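Local coordinates for protein MerB2 (Bacillus megaterium, PDB 5C17) that binds mercury(II) and probably acts as an organomercurial lyase, cleaving the carbon-mercury bond of alkylmercury compounds, at residues Y11-L15 against E203-F207. Where two conformers were deposited one is given. Numbering follows the deposited sequence.
Sequences YELLL and ELKKF
Buried apolar packing between two nearly parallel helices joins the N-terminal helix 5-17 of this MerB-family protein to its last helix, 194-207, bringing together residues 11-15 and 203-207, 188 residues apart at their closest ends. Both segments are regular alpha-helix, with Leu15 N to Tyr11 O and Phe207 N to Glu203 O each 2.9 Å. Their axes run in the same sense, crossing at -22° with a closest approach of 10.7 Å, a spacing wide enough for aromatic rings to lie between the backbones. The register sets Tyr11 CA 6.3 Å from Phe207 CA.

Tyr11 (chi1 m, -81°) and Phe207 (chi1 t, 174°) both direct CB toward the opposite helix. Their ring centroids lie 5.0 Å apart with planes inclined at 35°, an oblique aromatic pair in which Tyr11 CD1 approaches Phe207 CD1 to 3.4 Å. The tyrosine also meets the preceding turn, with CE2 3.6 Å from Glu203 CB and OH 3.7 Å from Leu204 CD1. One helical turn beyond Tyr11, Leu15 CD2 and Leu14 CD2 reach Phe207 CE1 at 3.5 and 4.1 Å; Leu26 of helix 22-34 also packs on Phe207.

At the exposed margin, a water bridges Glu12 OE1 (3.0 Å) and Lys206 NZ (3.1 Å), whereas the Glu203 carboxylate turns aside to a salt bridge with Lys4. Tyr11 lies about 4 Å from the bound dithiol and about 8 Å from mercury, measured from its side chain, so the packing borders the metal-site region. With 330 Å² buried and the polar link made through solvent, direct cohesion here comes chiefly from aromatic and aliphatic van der Waals contact.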
ATOM      1  N   TYR A  11      12.288   5.370  -3.198  1.00 10.98           N
ATOM      2  CA  TYR A  11      12.613   4.255  -2.334  1.00 11.11           C
ATOM      3  C   TYR A  11      14.076   4.256  -1.929  1.00 10.63           C
ATOM      4  O   TYR A  11      14.397   3.855  -0.807  1.00 11.93           O
ATOM      5  CB  TYR A  11      12.279   2.943  -3.019  1.00 11.78           C
ATOM      6  CG  TYR A  11      10.839   2.534  -2.955  1.00 12.00           C
ATOM      7  CD1 TYR A  11      10.240   2.213  -1.749  1.00 12.91           C
ATOM      8  CD2 TYR A  11      10.090   2.412  -4.102  1.00 12.54           C
ATOM      9  CE1 TYR A  11       8.931   1.803  -1.684  1.00 14.40           C
ATOM     10  CE2 TYR A  11       8.774   1.994  -4.060  1.00 13.45           C
ATOM     11  CZ  TYR A  11       8.194   1.693  -2.852  1.00 14.65           C
ATOM     12  OH  TYR A  11       6.889   1.265  -2.815  1.00 17.80           O
ATOM     13  N   GLU A  12      14.971   4.680  -2.817  1.00 11.07           N
ATOM     14  CA  GLU A  12      16.378   4.746  -2.445  1.00 12.36           C
ATOM     15  C   GLU A  12      16.597   5.772  -1.331  1.00 12.96           C
ATOM     16  O   GLU A  12      17.374   5.530  -0.400  1.00 13.73           O
ATOM     17  CB  GLU A  12      17.253   5.060  -3.651  1.00 13.88           C
ATOM     18  CG  GLU A  12      17.361   3.891  -4.614  1.00 16.35           C
ATOM     19  CD  GLU A  12      18.274   4.175  -5.777  1.00 22.65           C
ATOM     20  OE1 GLU A  12      18.496   3.233  -6.572  1.00 26.35           O
ATOM     21  OE2 GLU A  12      18.775   5.325  -5.898  1.00 25.08           O
ATOM     22  N   LEU A  13      15.924   6.919  -1.434  1.00 12.95           N
ATOM     23  CA  LEU A  13      16.031   7.948  -0.400  1.00 13.67           C
ATOM     24  C   LEU A  13      15.451   7.436   0.926  1.00 12.95           C
ATOM     25  O   LEU A  13      16.035   7.603   1.997  1.00 14.18           O
ATOM     26  CB  LEU A  13      15.328   9.234  -0.834  1.00 14.78           C
ATOM     27  CG  LEU A  13      15.300  10.372   0.189  1.00 16.96           C
ATOM     28  CD1 LEU A  13      16.693  10.772   0.640  1.00 18.38           C
ATOM     29  CD2 LEU A  13      14.566  11.564  -0.410  1.00 17.95           C
ATOM     30  N   LEU A  14      14.307   6.777   0.855  1.00 12.84           N
ATOM     31  CA  LEU A  14      13.696   6.214   2.056  1.00 13.49           C
ATOM     32  C   LEU A  14      14.615   5.168   2.718  1.00 13.47           C
ATOM     33  O   LEU A  14      14.789   5.177   3.934  1.00 14.42           O
ATOM     34  CB  LEU A  14      12.336   5.600   1.712  1.00 14.34           C
ATOM     35  CG  LEU A  14      11.518   5.042   2.867  1.00 14.69           C
ATOM     36  CD1 LEU A  14      11.265   6.055   3.955  1.00 15.24           C
ATOM     37  CD2 LEU A  14      10.216   4.527   2.301  1.00 16.32           C
ATOM     38  N   LEU A  15      15.195   4.261   1.937  1.00 13.11           N
ATOM     39  CA  LEU A  15      16.116   3.280   2.514  1.00 14.88           C
ATOM     40  C   LEU A  15      17.301   3.954   3.204  1.00 14.91           C
ATOM     41  O   LEU A  15      17.756   3.499   4.260  1.00 16.16           O
ATOM     42  CB  LEU A  15      16.626   2.329   1.433  1.00 15.71           C
ATOM     43  CG  LEU A  15      15.665   1.232   1.001  1.00 16.11           C
ATOM     44  CD1 LEU A  15      16.123   0.552  -0.279  1.00 18.13           C
ATOM     45  CD2 LEU A  15      15.504   0.199   2.119  1.00 15.46           C
ATOM     46  N   GLU A 203       9.040  -1.824  -7.855  1.00 11.01           N
ATOM     47  CA  GLU A 203       9.854  -0.997  -6.992  0.61 11.47           C
ATOM     48  C   GLU A 203       9.633  -1.377  -5.518  1.00 10.68           C
ATOM     49  O   GLU A 203      10.557  -1.326  -4.717  1.00 11.09           O
ATOM     50  CB  GLU A 203       9.563   0.481  -7.258  0.61 12.94           C
ATOM     51  CG  GLU A 203      10.282   1.036  -8.505  0.61 13.96           C
ATOM     52  CD  GLU A 203       9.623   0.668  -9.838  0.61 17.06           C
ATOM     53  OE1 GLU A 203      10.286   0.859 -10.879  0.61 19.74           O
ATOM     54  OE2 GLU A 203       8.452   0.226  -9.866  0.61 16.73           O
ATOM     55  N   LEU A 204       8.413  -1.769  -5.167  1.00 10.92           N
ATOM     56  CA  LEU A 204       8.173  -2.252  -3.815  1.00 11.03           C
ATOM     57  C   LEU A 204       8.982  -3.532  -3.563  1.00 11.28           C
ATOM     58  O   LEU A 204       9.565  -3.707  -2.499  1.00 11.47           O
ATOM     59  CB  LEU A 204       6.693  -2.518  -3.594  1.00 11.55           C
ATOM     60  CG  LEU A 204       6.302  -3.018  -2.202  1.00 12.82           C
ATOM     61  CD1 LEU A 204       6.774  -2.063  -1.127  1.00 13.67           C
ATOM     62  CD2 LEU A 204       4.802  -3.192  -2.128  1.00 14.18           C
ATOM     63  N   LYS A 205       9.015  -4.432  -4.538  1.00 11.24           N
ATOM     64  CA  LYS A 205       9.817  -5.646  -4.412  1.00 12.51           C
ATOM     65  C   LYS A 205      11.297  -5.343  -4.217  1.00 11.49           C
ATOM     66  O   LYS A 205      11.962  -5.968  -3.391  1.00 12.80           O
ATOM     67  CB  LYS A 205       9.678  -6.517  -5.642  1.00 15.20           C
ATOM     68  CG  LYS A 205       8.491  -7.394  -5.679  1.00 20.34           C
ATOM     69  CD  LYS A 205       8.250  -7.815  -7.123  1.00 25.64           C
ATOM     70  CE  LYS A 205       7.681  -9.200  -7.287  1.00 28.78           C
ATOM     71  NZ  LYS A 205       7.249  -9.417  -8.715  1.00 31.54           N
ATOM     72  N   LYS A 206      11.807  -4.388  -4.987  1.00 10.99           N
ATOM     73  CA  LYS A 206      13.196  -3.974  -4.851  1.00 11.37           C
ATOM     74  C   LYS A 206      13.445  -3.400  -3.453  1.00 10.77           C
ATOM     75  O   LYS A 206      14.453  -3.699  -2.839  1.00 10.97           O
ATOM     76  CB  LYS A 206      13.552  -2.954  -5.930  1.00 13.22           C
ATOM     77  CG  LYS A 206      14.958  -2.406  -5.831  1.00 17.44           C
ATOM     78  CD  LYS A 206      15.984  -3.417  -6.251  1.00 22.31           C
ATOM     79  CE  LYS A 206      17.366  -2.771  -6.369  1.00 26.36           C
ATOM     80  NZ  LYS A 206      17.482  -1.959  -7.623  1.00 28.71           N
ATOM     81  N   PHE A 207      12.526  -2.578  -2.961  1.00  9.99           N
ATOM     82  CA  PHE A 207      12.644  -1.984  -1.632  1.00 10.19           C
ATOM     83  C   PHE A 207      12.758  -3.045  -0.536  1.00 10.96           C
ATOM     84  O   PHE A 207      13.520  -2.887   0.417  1.00 12.10           O
ATOM     85  CB  PHE A 207      11.427  -1.092  -1.382  1.00 10.66           C
ATOM     86  CG  PHE A 207      11.347  -0.522  -0.003  1.00 11.30           C
ATOM     87  CD1 PHE A 207      12.225   0.465   0.426  1.00 12.42           C
ATOM     88  CD2 PHE A 207      10.372  -0.963   0.870  1.00 12.37           C
ATOM     89  CE1 PHE A 207      12.128   0.988   1.722  1.00 14.16           C
ATOM     90  CE2 PHE A 207      10.263  -0.456   2.146  1.00 13.04           C
ATOM     91  CZ  PHE A 207      11.135   0.528   2.581  1.00 13.53           C
TER
HETATM   92  O   HOH W   1      17.037   0.650  -6.102  1.00 35.96           O